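Local coordinates for protein intracellular serine protease (Bacillus licheniformis, PDB 4ZOQ) that acts as a lanthipeptide protease of the subtilisin-like S8 family, cutting peptide chains sequence-specifically, probably by means of a charge-relay system, at residues Pro9-Asp14 against Met93-Ala98; Met206-Ile211 against Leu230-Asp235; Thr224-Tyr229 against Tyr328-Ala333; Leu245-Tyr250 against Lys267-Ser272. One frame throughout, in Å; residues are numbered along the deposited sequence.

Contact 1: residues Pro9-Asp14 against Met93-Ala98; sequences PAWGLD and MINIIA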
loop_
_atom_site.group_PDB
_atom_site.type_symbol
_atom_site.label_atom_id
_atom_site.label_comp_id
_atom_site.label_asym_id
_atom_site.label_seq_id
_atom_site.Cartn_x
_atom_site.Cartn_y
_atom_site.Cartn_z
ATOM N N PRO B 9 11.088 -20.519 -3.046
ATOM C CA PRO B 9 10.028 -19.526 -3.146
ATOM C C PRO B 9 8.748 -20.120 -3.658
ATOM O O PRO B 9 8.794 -21.058 -4.429
ATOM C CB PRO B 9 10.597 -18.501 -4.138
ATOM C CG PRO B 9 11.733 -19.138 -4.761
ATOM C CD PRO B 9 12.293 -20.076 -3.761
ATOM N N ALA B 10 7.621 -19.566 -3.223
ATOM C CA ALA B 10 6.319 -20.041 -3.655
ATOM C C ALA B 10 6.145 -19.828 -5.161
ATOM O O ALA B 10 5.454 -20.610 -5.829
ATOM C CB ALA B 10 5.213 -19.345 -2.868
ATOM N N TRP B 11 6.817 -18.809 -5.700
ATOM C CA TRP B 11 6.694 -18.505 -7.118
ATOM C C TRP B 11 7.242 -19.653 -7.939
ATOM O O TRP B 11 8.222 -20.287 -7.562
ATOM C CB TRP B 11 7.442 -17.224 -7.484
ATOM C CG TRP B 11 6.979 -15.982 -6.784
ATOM C CD1 TRP B 11 5.900 -15.851 -5.985
ATOM C CD2 TRP B 11 7.595 -14.687 -6.853
ATOM N NE1 TRP B 11 5.810 -14.562 -5.523
ATOM C CE2 TRP B 11 6.836 -13.828 -6.047
ATOM C CE3 TRP B 11 8.722 -14.180 -7.504
ATOM C CZ2 TRP B 11 7.171 -12.481 -5.877
ATOM C CZ3 TRP B 11 9.039 -12.842 -7.346
ATOM C CH2 TRP B 11 8.270 -12.010 -6.537
ATOM N N GLY B 12 6.616 -19.898 -9.084
ATOM C CA GLY B 12 7.041 -20.955 -9.976
ATOM C C GLY B 12 8.366 -20.642 -10.636
ATOM O O GLY B 12 9.120 -21.568 -10.939
ATOM N N LEU B 13 8.624 -19.358 -10.919
ATOM C CA LEU B 13 9.922 -18.927 -11.468
ATOM C C LEU B 13 10.236 -19.647 -12.795
ATOM O O LEU B 13 11.393 -19.713 -13.228
ATOM C CB LEU B 13 11.054 -19.158 -10.449
ATOM C CG LEU B 13 11.033 -18.436 -9.084
ATOM C CD1 LEU B 13 12.175 -18.901 -8.248
ATOM C CD2 LEU B 13 11.150 -16.918 -9.251
ATOM N N ASP B 14 9.190 -20.186 -13.424
ATOM C CA ASP B 14 9.307 -20.997 -14.638
ATOM C C ASP B 14 10.315 -22.154 -14.493
ATOM O O ASP B 14 10.888 -22.622 -15.481
ATOM C CB ASP B 14 9.701 -20.093 -15.812
ATOM C CG ASP B 14 9.376 -20.702 -17.155
ATOM O OD1 ASP B 14 8.629 -21.709 -17.199
ATOM O OD2 ASP B 14 9.856 -20.158 -18.176
ATOM N N MET B 93 4.768 -9.081 -3.620
ATOM C CA MET B 93 5.522 -8.983 -2.384
ATOM C C MET B 93 4.683 -9.462 -1.206
ATOM O O MET B 93 5.226 -10.056 -0.265
ATOM C CB MET B 93 6.022 -7.571 -2.139
ATOM C CG MET B 93 6.953 -7.060 -3.204
ATOM S SD MET B 93 8.143 -8.278 -3.737
ATOM C CE MET B 93 9.569 -7.211 -4.099
ATOM N N ILE B 94 3.371 -9.231 -1.243
ATOM C CA ILE B 94 2.510 -9.818 -0.237
ATOM C C ILE B 94 2.554 -11.330 -0.377
ATOM O O ILE B 94 2.659 -12.064 0.610
ATOM C CB ILE B 94 1.032 -9.399 -0.386
ATOM C CG1 ILE B 94 0.815 -7.910 -0.149
ATOM C CG2 ILE B 94 0.131 -10.247 0.524
ATOM C CD1 ILE B 94 -0.413 -7.423 -0.866
ATOM N N ASN B 95 2.431 -11.795 -1.621
ATOM C CA ASN B 95 2.322 -13.228 -1.868
ATOM C C ASN B 95 3.559 -14.053 -1.492
ATOM O O ASN B 95 3.430 -15.127 -0.913
ATOM C CB ASN B 95 1.994 -13.481 -3.334
ATOM C CG ASN B 95 1.804 -14.942 -3.629
ATOM O OD1 ASN B 95 0.855 -15.559 -3.156
ATOM N ND2 ASN B 95 2.734 -15.520 -4.370
ATOM N N ILE B 96 4.754 -13.556 -1.816
ATOM C CA ILE B 96 5.970 -14.343 -1.607
ATOM C C ILE B 96 6.196 -14.615 -0.110
ATOM O O ILE B 96 6.723 -15.662 0.247
ATOM C CB ILE B 96 7.212 -13.663 -2.240
ATOM C CG1 ILE B 96 8.358 -14.655 -2.343
ATOM C CG2 ILE B 96 7.628 -12.392 -1.505
ATOM C CD1 ILE B 96 8.093 -15.840 -3.260
ATOM N N ILE B 97 5.717 -13.713 0.751
ATOM C CA ILE B 97 5.793 -13.888 2.201
ATOM C C ILE B 97 4.606 -14.684 2.774
ATOM O O ILE B 97 4.783 -15.565 3.636
ATOM C CB ILE B 97 5.858 -12.492 2.906
ATOM C CG1 ILE B 97 7.273 -11.924 2.763
ATOM C CG2 ILE B 97 5.493 -12.603 4.371
ATOM C CD1 ILE B 97 7.356 -10.471 2.850
ATOM N N ALA B 98 3.425 -14.449 2.214
ATOM C CA ALA B 98 2.201 -15.079 2.679
ATOM C C ALA B 98 1.423 -15.617 1.495
ATOM O O ALA B 98 0.468 -14.983 1.037
ATOM C CB ALA B 98 1.359 -14.097 3.440
#
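Ile96 lays its CD1 methyl on one face of the Trp11 indole, and this is where the contact is tight. CD1 stands 3.4 Å from the centroid of the five-membered ring of Trp11, only 9° off the ring normal, a well-formed CH-pi contact. The Ile96 side chain crosses the indole at about a right angle; CG1 is anti to the backbone N (chi1 -165°), and the bend at chi2 (64°) sets CD1. That methyl fits in the corner between the ring and the chain leading up to it, lying 3.8 Å from Pro9 CB and equally close to Ala10 N. Asn95 comes in at the edge of the same indole, its amide group nearly coplanar with the ring. Tyr36 OH ties both sides together, hydrogen-bonding Ala10 N and Ile96 O, while Leu23 packs on Pro9 and Trp11.

The other side is looser. Ala10 CB points toward the helix, but the nearest atom of 93-98 to it is Ile96 CD1, 4.6 Å away, and the residue is partly exposed. Gly12, next to Trp11 in the chain, is exposed, and its N binds Asp60 rather than the helix. The arrangement docks the irregular N-terminal loop onto the last turn of helix 86-97, which in the subtilisin-like fold begins at the active-site histidine, here predicted to be His86.

Contact 2: residues Met206-Ile211 against Leu230-Asp235; sequences MKSNNI and LGETYD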
loop_
_atom_site.group_PDB
_atom_site.type_symbol
_atom_site.label_atom_id
_atom_site.label_comp_id
_atom_site.label_asym_id
_atom_site.label_seq_id
_atom_site.Cartn_x
_atom_site.Cartn_y
_atom_site.Cartn_z
ATOM N N MET B 206 18.397 -1.914 1.871
ATOM C CA MET B 206 19.183 -2.661 0.907
ATOM C C MET B 206 19.527 -4.030 1.450
ATOM O O MET B 206 19.303 -4.301 2.634
ATOM C CB MET B 206 20.479 -1.914 0.620
ATOM C CG MET B 206 20.264 -0.527 0.184
ATOM S SD MET B 206 19.574 -0.450 -1.458
ATOM C CE MET B 206 20.989 -1.042 -2.397
ATOM N N LYS B 207 20.138 -4.857 0.603
ATOM C CA LYS B 207 20.585 -6.186 1.018
ATOM C C LYS B 207 21.547 -6.065 2.196
ATOM O O LYS B 207 21.492 -6.852 3.122
ATOM C CB LYS B 207 21.271 -6.910 -0.135
ATOM C CG LYS B 207 21.853 -8.271 0.219
ATOM C CD LYS B 207 22.671 -8.801 -0.967
ATOM C CE LYS B 207 21.782 -9.215 -2.113
ATOM N NZ LYS B 207 22.541 -9.923 -3.152
ATOM N N SER B 208 22.362 -5.018 2.197
ATOM C CA SER B 208 23.344 -4.798 3.262
ATOM C C SER B 208 22.711 -4.264 4.530
ATOM O O SER B 208 23.378 -4.159 5.550
ATOM C CB SER B 208 24.397 -3.803 2.798
ATOM O OG SER B 208 23.782 -2.546 2.597
ATOM N N ASN B 209 21.422 -3.929 4.436
ATOM C CA ASN B 209 20.629 -3.310 5.505
ATOM C C ASN B 209 20.836 -1.810 5.619
ATOM O O ASN B 209 20.202 -1.183 6.471
ATOM C CB ASN B 209 20.832 -3.955 6.878
ATOM C CG ASN B 209 20.215 -5.316 6.951
ATOM O OD1 ASN B 209 19.210 -5.573 6.286
ATOM N ND2 ASN B 209 20.745 -6.175 7.811
ATOM N N ASN B 210 21.711 -1.246 4.787
ATOM C CA ASN B 210 21.749 0.206 4.654
ATOM C C ASN B 210 20.427 0.707 4.055
ATOM O O ASN B 210 19.779 0.011 3.272
ATOM C CB ASN B 210 22.886 0.664 3.747
ATOM C CG ASN B 210 24.253 0.424 4.344
ATOM O OD1 ASN B 210 24.416 0.336 5.570
ATOM N ND2 ASN B 210 25.262 0.340 3.476
ATOM N N ILE B 211 20.038 1.930 4.381
ATOM C CA ILE B 211 18.788 2.428 3.830
ATOM C C ILE B 211 18.974 2.561 2.327
ATOM O O ILE B 211 20.075 2.875 1.867
ATOM C CB ILE B 211 18.372 3.797 4.449
ATOM C CG1 ILE B 211 16.864 4.049 4.240
ATOM C CG2 ILE B 211 19.237 4.956 3.875
ATOM C CD1 ILE B 211 15.972 3.189 5.149
ATOM N N LEU B 230 19.297 0.048 -7.444
ATOM C CA LEU B 230 20.093 -0.239 -8.617
ATOM C C LEU B 230 21.528 -0.566 -8.196
ATOM O O LEU B 230 22.209 -1.347 -8.867
ATOM C CB LEU B 230 20.075 0.966 -9.561
ATOM C CG LEU B 230 18.732 1.320 -10.203
ATOM C CD1 LEU B 230 18.727 2.767 -10.670
ATOM C CD2 LEU B 230 18.455 0.371 -11.366
ATOM N N GLY B 231 21.957 -0.038 -7.049
ATOM C CA GLY B 231 23.285 -0.323 -6.525
ATOM C C GLY B 231 23.457 0.409 -5.223
ATOM O O GLY B 231 22.731 1.365 -4.991
ATOM N N GLU B 232 24.442 0.030 -4.403
ATOM C CA GLU B 232 24.629 0.705 -3.110
ATOM C C GLU B 232 25.074 2.130 -3.290
ATOM O O GLU B 232 24.738 3.007 -2.490
ATOM C CB GLU B 232 25.689 0.004 -2.265
ATOM C CG GLU B 232 25.243 -1.209 -1.522
ATOM C CD GLU B 232 24.474 -0.899 -0.260
ATOM O OE1 GLU B 232 24.692 0.172 0.365
ATOM O OE2 GLU B 232 23.704 -1.788 0.150
ATOM N N THR B 233 25.905 2.334 -4.305
ATOM C CA THR B 233 26.476 3.642 -4.637
ATOM C C THR B 233 26.218 4.083 -6.093
ATOM O O THR B 233 26.875 5.000 -6.594
ATOM C CB THR B 233 28.013 3.663 -4.323
ATOM O OG1 THR B 233 28.657 2.601 -5.039
ATOM C CG2 THR B 233 28.255 3.454 -2.813
ATOM N N TYR B 234 25.347 3.353 -6.788
ATOM C CA TYR B 234 24.937 3.670 -8.161
ATOM C C TYR B 234 24.716 5.164 -8.392
ATOM O O TYR B 234 25.080 5.691 -9.438
ATOM C CB TYR B 234 23.654 2.912 -8.534
ATOM C CG TYR B 234 23.005 3.448 -9.787
ATOM C CD1 TYR B 234 23.465 3.075 -11.037
ATOM C CD2 TYR B 234 21.992 4.393 -9.718
ATOM C CE1 TYR B 234 22.898 3.581 -12.187
ATOM C CE2 TYR B 234 21.440 4.921 -10.855
ATOM C CZ TYR B 234 21.890 4.505 -12.093
ATOM O OH TYR B 234 21.334 5.005 -13.250
ATOM N N ASP B 235 24.112 5.842 -7.422
ATOM C CA ASP B 235 23.871 7.261 -7.582
ATOM C C ASP B 235 25.172 8.003 -7.808
ATOM O O ASP B 235 25.184 9.015 -8.514
ATOM C CB ASP B 235 23.151 7.849 -6.381
ATOM C CG ASP B 235 21.700 7.435 -6.313
ATOM O OD1 ASP B 235 21.168 6.937 -7.324
ATOM O OD2 ASP B 235 21.089 7.626 -5.245
HETATM O O HOH W 1 23.369 -4.300 -0.523
#
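Glu232 reaches across to the 206-211 loop and receives hydrogen bonds from two of its side chains, one on each carboxylate oxygen. Ser208 OG donates to Glu232 OE2 at 2.6 Å, and Asn210 ND2 donates to Glu232 OE1 at 3.2 Å with an N-H...O angle of 169°. Both donors stand above the carboxylate plane; the Asn210 amide is turned steeply against it, 73° from coplanar. A water adds a third bond, donating to Glu232 OE2 while accepting from Ser208 N. Met206 supplies the apolar flank, its CB 3.3 Å from Glu232 OE2.

The second shell fixes these groups. Ser208 OG also accepts from Asn210 N at 3.3 Å, closing an ST turn, and a type I beta turn runs from Met206 to Asn209. On the other side a bend at chi2 (-79°) sets Glu232 CD, and with it the carboxylate, on the side of the loop. Arg241 packs on the Glu232 side chain. Farther out, Met206 rests on Tyr229.

With three donors gathered on it, the carboxylate is likely to be ionised. The contact is a polar tie in which one acidic group, probably charged, accepts bonds from a serine, an asparagine and a water.

Contact 3: residues Thr224-Tyr229 against Tyr328-Ala333; sequences TAPGGY and YGEVRA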
loop_
_atom_site.group_PDB
_atom_site.type_symbol
_atom_site.label_atom_id
_atom_site.label_comp_id
_atom_site.label_asym_id
_atom_site.label_seq_id
_atom_site.Cartn_x
_atom_site.Cartn_y
_atom_site.Cartn_z
ATOM N N THR B 224 10.883 -0.652 8.052
ATOM C CA THR B 224 11.631 -0.775 6.844
ATOM C C THR B 224 11.495 -2.210 6.314
ATOM O O THR B 224 11.165 -3.139 7.071
ATOM C CB THR B 224 13.083 -0.321 7.182
ATOM O OG1 THR B 224 13.316 0.990 6.644
ATOM C CG2 THR B 224 14.085 -1.247 6.729
ATOM N N ALA B 225 11.666 -2.390 5.007
ATOM C CA ALA B 225 11.716 -3.738 4.442
ATOM C C ALA B 225 12.637 -3.738 3.211
ATOM O O ALA B 225 12.885 -2.683 2.616
ATOM C CB ALA B 225 10.317 -4.245 4.096
ATOM N N PRO B 226 13.187 -4.913 2.860
ATOM C CA PRO B 226 14.134 -4.914 1.734
ATOM C C PRO B 226 13.502 -4.650 0.354
ATOM O O PRO B 226 12.934 -5.540 -0.279
ATOM C CB PRO B 226 14.744 -6.326 1.802
ATOM C CG PRO B 226 13.796 -7.150 2.609
ATOM C CD PRO B 226 13.178 -6.201 3.586
ATOM N N GLY B 227 13.605 -3.407 -0.091
ATOM C CA GLY B 227 13.133 -3.007 -1.404
ATOM C C GLY B 227 14.257 -2.754 -2.415
ATOM O O GLY B 227 13.979 -2.341 -3.535
ATOM N N GLY B 228 15.523 -2.879 -2.002
ATOM C CA GLY B 228 16.609 -2.893 -2.962
ATOM C C GLY B 228 16.881 -1.578 -3.652
ATOM O O GLY B 228 16.259 -0.553 -3.350
ATOM N N TYR B 229 17.887 -1.583 -4.522
ATOM C CA TYR B 229 18.104 -0.447 -5.404
ATOM C C TYR B 229 18.970 -0.895 -6.575
ATOM O O TYR B 229 19.320 -2.071 -6.696
ATOM C CB TYR B 229 18.706 0.753 -4.671
ATOM C CG TYR B 229 18.745 2.027 -5.516
ATOM C CD1 TYR B 229 17.623 2.460 -6.233
ATOM C CD2 TYR B 229 19.878 2.839 -5.531
ATOM C CE1 TYR B 229 17.651 3.655 -6.980
ATOM C CE2 TYR B 229 19.907 4.027 -6.239
ATOM C CZ TYR B 229 18.797 4.427 -6.975
ATOM O OH TYR B 229 18.870 5.609 -7.682
ATOM N N TYR B 328 11.161 1.753 13.665
ATOM C CA TYR B 328 11.474 0.702 14.640
ATOM C C TYR B 328 12.465 -0.294 14.065
ATOM O O TYR B 328 12.983 -1.126 14.793
ATOM C CB TYR B 328 10.218 -0.054 15.077
ATOM C CG TYR B 328 9.240 0.777 15.857
ATOM C CD1 TYR B 328 9.548 1.215 17.142
ATOM C CD2 TYR B 328 8.019 1.146 15.313
ATOM C CE1 TYR B 328 8.667 1.983 17.868
ATOM C CE2 TYR B 328 7.122 1.929 16.035
ATOM C CZ TYR B 328 7.456 2.345 17.311
ATOM O OH TYR B 328 6.583 3.119 18.043
ATOM N N GLY B 329 12.673 -0.259 12.748
ATOM C CA GLY B 329 13.661 -1.126 12.119
ATOM C C GLY B 329 13.120 -2.007 10.998
ATOM O O GLY B 329 11.977 -1.836 10.507
ATOM N N GLU B 330 13.934 -2.974 10.593
ATOM C CA GLU B 330 13.565 -3.857 9.497
ATOM C C GLU B 330 12.702 -5.012 9.944
ATOM O O GLU B 330 13.063 -5.757 10.873
ATOM C CB GLU B 330 14.800 -4.412 8.823
ATOM C CG GLU B 330 14.501 -5.287 7.614
ATOM C CD GLU B 330 15.786 -5.720 6.954
ATOM O OE1 GLU B 330 16.823 -5.151 7.338
ATOM O OE2 GLU B 330 15.778 -6.568 6.040
ATOM N N VAL B 331 11.528 -5.100 9.328
ATOM C CA VAL B 331 10.616 -6.211 9.534
ATOM C C VAL B 331 11.168 -7.530 8.988
ATOM O O VAL B 331 11.681 -7.581 7.888
ATOM C CB VAL B 331 9.231 -5.926 8.878
ATOM C CG1 VAL B 331 8.372 -7.205 8.816
ATOM C CG2 VAL B 331 8.523 -4.832 9.647
ATOM N N ARG B 332 11.056 -8.590 9.770
ATOM C CA ARG B 332 11.446 -9.933 9.329
ATOM C C ARG B 332 10.343 -10.894 9.709
ATOM O O ARG B 332 10.107 -11.140 10.902
ATOM C CB ARG B 332 12.782 -10.366 9.935
ATOM C CG ARG B 332 13.985 -9.531 9.458
ATOM C CD ARG B 332 15.208 -9.891 10.302
ATOM N NE ARG B 332 14.930 -9.577 11.708
ATOM C CZ ARG B 332 15.781 -9.771 12.716
ATOM N NH1 ARG B 332 16.979 -10.305 12.471
ATOM N NH2 ARG B 332 15.421 -9.441 13.967
ATOM N N ALA B 333 9.660 -11.437 8.704
ATOM C CA ALA B 333 8.496 -12.289 8.956
ATOM C C ALA B 333 8.811 -13.482 9.868
ATOM O O ALA B 333 8.030 -13.763 10.771
ATOM C CB ALA B 333 7.923 -12.787 7.633
#
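Thr224 and Glu330 are paired by a single backbone bridge, their side chains crossing obliquely. Thr224 CG2 lies against the root of the glutamate, 3.9 Å from Glu330 CB. Beyond that the Glu330 chain runs out extended: CG is anti to the backbone N (chi1 -177°) and CD continues the line (chi2 176°). The extended chain brings the carboxylate to Pro226; the two side chains cross at about a right angle, with Glu330 OE2 3.6 Å from Pro226 CD. The same oxygen takes a weak hydrogen bond from Asn205 ND2. An alanine at Glu330 would probably leave the CD side of Pro226 without this cover and Asn205 ND2 without this weak acceptor.

The backbones hold the side chains in this relation. Thr224 N donates to Gly329 O at 2.9 Å, and Val331 N returns a bond to Thr224 O at 3.0 Å, the straighter of the two (163°). Between them Glu330 CA also approaches Thr224 O, at 3.5 Å. Gly329 adopts a positive phi at which a side chain would run into the preceding carbonyl.

Strand 221-226 is the outermost strand of the large sheet at this end, and 328-333 bridges to it through Thr224 alone. Strand 200-205 flanks it on the inner side, with Asn205 touching both Thr224 and Pro226. Helix 24-30 lies on Pro226 and reaches Glu330 through Lys28, while helix 275-297 packs on Ala225 and Val331. Helix 333-338 begins at Ala333, the last residue of the segment, with Arg332 at its N-cap position.

Contact 4: residues Leu245-Tyr250 against Lys267-Ser272; sequences LVLTTY and KGYSLS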
loop_
_atom_site.group_PDB
_atom_site.type_symbol
_atom_site.label_atom_id
_atom_site.label_comp_id
_atom_site.label_asym_id
_atom_site.label_seq_id
_atom_site.Cartn_x
_atom_site.Cartn_y
_atom_site.Cartn_z
ATOM N N LEU B 245 18.949 -5.374 -6.635
ATOM C CA LEU B 245 17.540 -5.254 -7.049
ATOM C C LEU B 245 16.704 -6.427 -6.532
ATOM O O LEU B 245 17.258 -7.444 -6.103
ATOM C CB LEU B 245 17.459 -5.168 -8.574
ATOM C CG LEU B 245 17.990 -3.893 -9.254
ATOM C CD1 LEU B 245 18.203 -4.058 -10.783
ATOM C CD2 LEU B 245 16.983 -2.742 -8.984
ATOM N N VAL B 246 15.379 -6.309 -6.601
ATOM C CA VAL B 246 14.523 -7.370 -6.096
ATOM C C VAL B 246 13.615 -7.892 -7.199
ATOM O O VAL B 246 13.176 -7.127 -8.067
ATOM C CB VAL B 246 13.678 -6.905 -4.861
ATOM C CG1 VAL B 246 14.614 -6.536 -3.717
ATOM C CG2 VAL B 246 12.717 -5.741 -5.187
ATOM N N LEU B 247 13.351 -9.198 -7.193
ATOM C CA LEU B 247 12.442 -9.752 -8.189
ATOM C C LEU B 247 10.989 -9.400 -7.842
ATOM O O LEU B 247 10.601 -9.377 -6.676
ATOM C CB LEU B 247 12.612 -11.271 -8.320
ATOM C CG LEU B 247 12.131 -11.855 -9.661
ATOM C CD1 LEU B 247 12.993 -11.313 -10.781
ATOM C CD2 LEU B 247 12.141 -13.371 -9.683
ATOM N N THR B 248 10.197 -9.151 -8.875
ATOM C CA THR B 248 8.763 -8.892 -8.750
ATOM C C THR B 248 7.966 -9.776 -9.711
ATOM O O THR B 248 8.435 -10.147 -10.807
ATOM C CB THR B 248 8.430 -7.422 -9.085
ATOM O OG1 THR B 248 8.830 -7.129 -10.444
ATOM C CG2 THR B 248 9.152 -6.483 -8.162
ATOM N N THR B 249 6.739 -10.077 -9.331
ATOM C CA THR B 249 5.807 -10.640 -10.292
ATOM C C THR B 249 5.347 -9.489 -11.163
ATOM O O THR B 249 5.022 -8.403 -10.681
ATOM C CB THR B 249 4.626 -11.347 -9.630
ATOM O OG1 THR B 249 4.111 -10.510 -8.593
ATOM C CG2 THR B 249 5.062 -12.658 -8.999
ATOM N N TYR B 250 5.340 -9.743 -12.462
ATOM C CA TYR B 250 5.034 -8.727 -13.456
ATOM C C TYR B 250 3.980 -9.347 -14.381
ATOM O O TYR B 250 3.983 -10.579 -14.555
ATOM C CB TYR B 250 6.314 -8.322 -14.186
ATOM C CG TYR B 250 6.255 -6.973 -14.871
ATOM C CD1 TYR B 250 6.122 -5.794 -14.128
ATOM C CD2 TYR B 250 6.395 -6.874 -16.254
ATOM C CE1 TYR B 250 6.080 -4.556 -14.749
ATOM C CE2 TYR B 250 6.365 -5.645 -16.885
ATOM C CZ TYR B 250 6.211 -4.490 -16.126
ATOM O OH TYR B 250 6.183 -3.284 -16.757
ATOM N N LYS B 267 9.003 -13.681 -18.953
ATOM C CA LYS B 267 7.879 -12.820 -18.641
ATOM C C LYS B 267 7.094 -13.334 -17.457
ATOM O O LYS B 267 7.078 -14.530 -17.189
ATOM C CB LYS B 267 6.965 -12.628 -19.836
ATOM C CG LYS B 267 7.561 -11.699 -20.897
ATOM C CD LYS B 267 6.637 -11.642 -22.127
ATOM C CE LYS B 267 7.110 -12.540 -23.256
ATOM N NZ LYS B 267 6.099 -12.532 -24.355
ATOM N N GLY B 268 6.495 -12.409 -16.708
ATOM C CA GLY B 268 5.835 -12.772 -15.471
ATOM C C GLY B 268 6.659 -12.331 -14.278
ATOM O O GLY B 268 6.192 -12.428 -13.141
ATOM N N TYR B 269 7.913 -11.939 -14.531
ATOM C CA TYR B 269 8.801 -11.431 -13.490
ATOM C C TYR B 269 9.588 -10.249 -14.005
ATOM O O TYR B 269 9.820 -10.130 -15.214
ATOM C CB TYR B 269 9.759 -12.517 -12.973
ATOM C CG TYR B 269 9.029 -13.763 -12.542
ATOM C CD1 TYR B 269 8.356 -13.815 -11.318
ATOM C CD2 TYR B 269 8.994 -14.888 -13.360
ATOM C CE1 TYR B 269 7.657 -14.948 -10.929
ATOM C CE2 TYR B 269 8.310 -16.035 -12.969
ATOM C CZ TYR B 269 7.642 -16.057 -11.752
ATOM O OH TYR B 269 6.970 -17.194 -11.361
ATOM N N SER B 270 9.984 -9.364 -13.084
ATOM C CA SER B 270 10.823 -8.213 -13.423
ATOM C C SER B 270 11.666 -7.761 -12.225
ATOM O O SER B 270 11.242 -7.815 -11.059
ATOM C CB SER B 270 9.992 -7.040 -13.952
ATOM O OG SER B 270 10.821 -5.961 -14.393
ATOM N N LEU B 271 12.855 -7.287 -12.534
ATOM C CA LEU B 271 13.761 -6.778 -11.545
ATOM C C LEU B 271 13.397 -5.323 -11.291
ATOM O O LEU B 271 13.241 -4.528 -12.223
ATOM C CB LEU B 271 15.183 -6.925 -12.063
ATOM C CG LEU B 271 16.223 -7.548 -11.152
ATOM C CD1 LEU B 271 15.692 -8.837 -10.517
ATOM C CD2 LEU B 271 17.415 -7.842 -12.028
ATOM N N SER B 272 13.273 -4.960 -10.028
ATOM C CA SER B 272 12.805 -3.628 -9.684
ATOM C C SER B 272 13.278 -3.216 -8.290
ATOM O O SER B 272 14.106 -3.902 -7.679
ATOM C CB SER B 272 11.265 -3.613 -9.768
ATOM O OG SER B 272 10.724 -2.302 -9.699
#
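Thr248 and Ser270 face each other as a hydrogen-bonded pair of the two-stranded antiparallel sheet, and the threonine side chain adds to the backbone bonds. Its CB lies 3.5 Å from Ser270 O. OG1 takes the crowded position between backbone N and carbonyl carbon (chi1 60°), which brings it to 2.6 Å from Ser270 O, to which it donates. CG2 goes the other way, 3.9 Å from Ser272 CB. Ser270 O thus accepts twice, from Thr248 N at 2.8 Å and from OG1, the two arriving from opposite faces of its plane. OG1 in turn accepts from Gln89 NE2 of helix 86-97. An alanine in place of Thr248 would probably cost Ser270 O its second donor and Gln89 NE2 this acceptor, and open a gap beside Ser272 CB.

The same face carries Tyr250, whose ring lies over Ser270 CB, 4.3 Å from the ring centroid to CB; Ser270 OG is bound to Asp260. On the opposite face Leu247 CD1 meets Leu271 CD1 at 3.7 Å, while Thr249 OG1 bonds Thr88 O and Tyr269 OH bonds Asp60.

The side chains of Ser272 and Ser276 are about 6 Å apart, those of Tyr250 and His86 about 7 Å; Ser276 and His86 are predicted charge-relay residues. Chemically, this is a two-stranded antiparallel ladder in which Ser270 O is gripped twice and Thr248 OG1 both donates and accepts.

Overall arrangement
Contacts 1, 3 and 4 are buried, while contact 2, about 19 Å from the centre of the chain, is partly open to solvent; their chemistry follows. Contact 2 is mainly hydrogen bonds to a carboxylate, contact 1 mostly apolar, contact 3 backbone bonding with a glutamate over a proline, and contact 4 the ladder of a small separate sheet. The helix that carries one side of contact 1 also packs against the strands of contact 4, and the two meet where Trp11 packs on Leu247 and Leu13 N probably bonds Tyr269 OH. Contacts 2 and 3 join through Asp235 and Tyr229, the latter in turn touching Leu245 of contact 4. Ile97 against Ala333 links contacts 1 and 3.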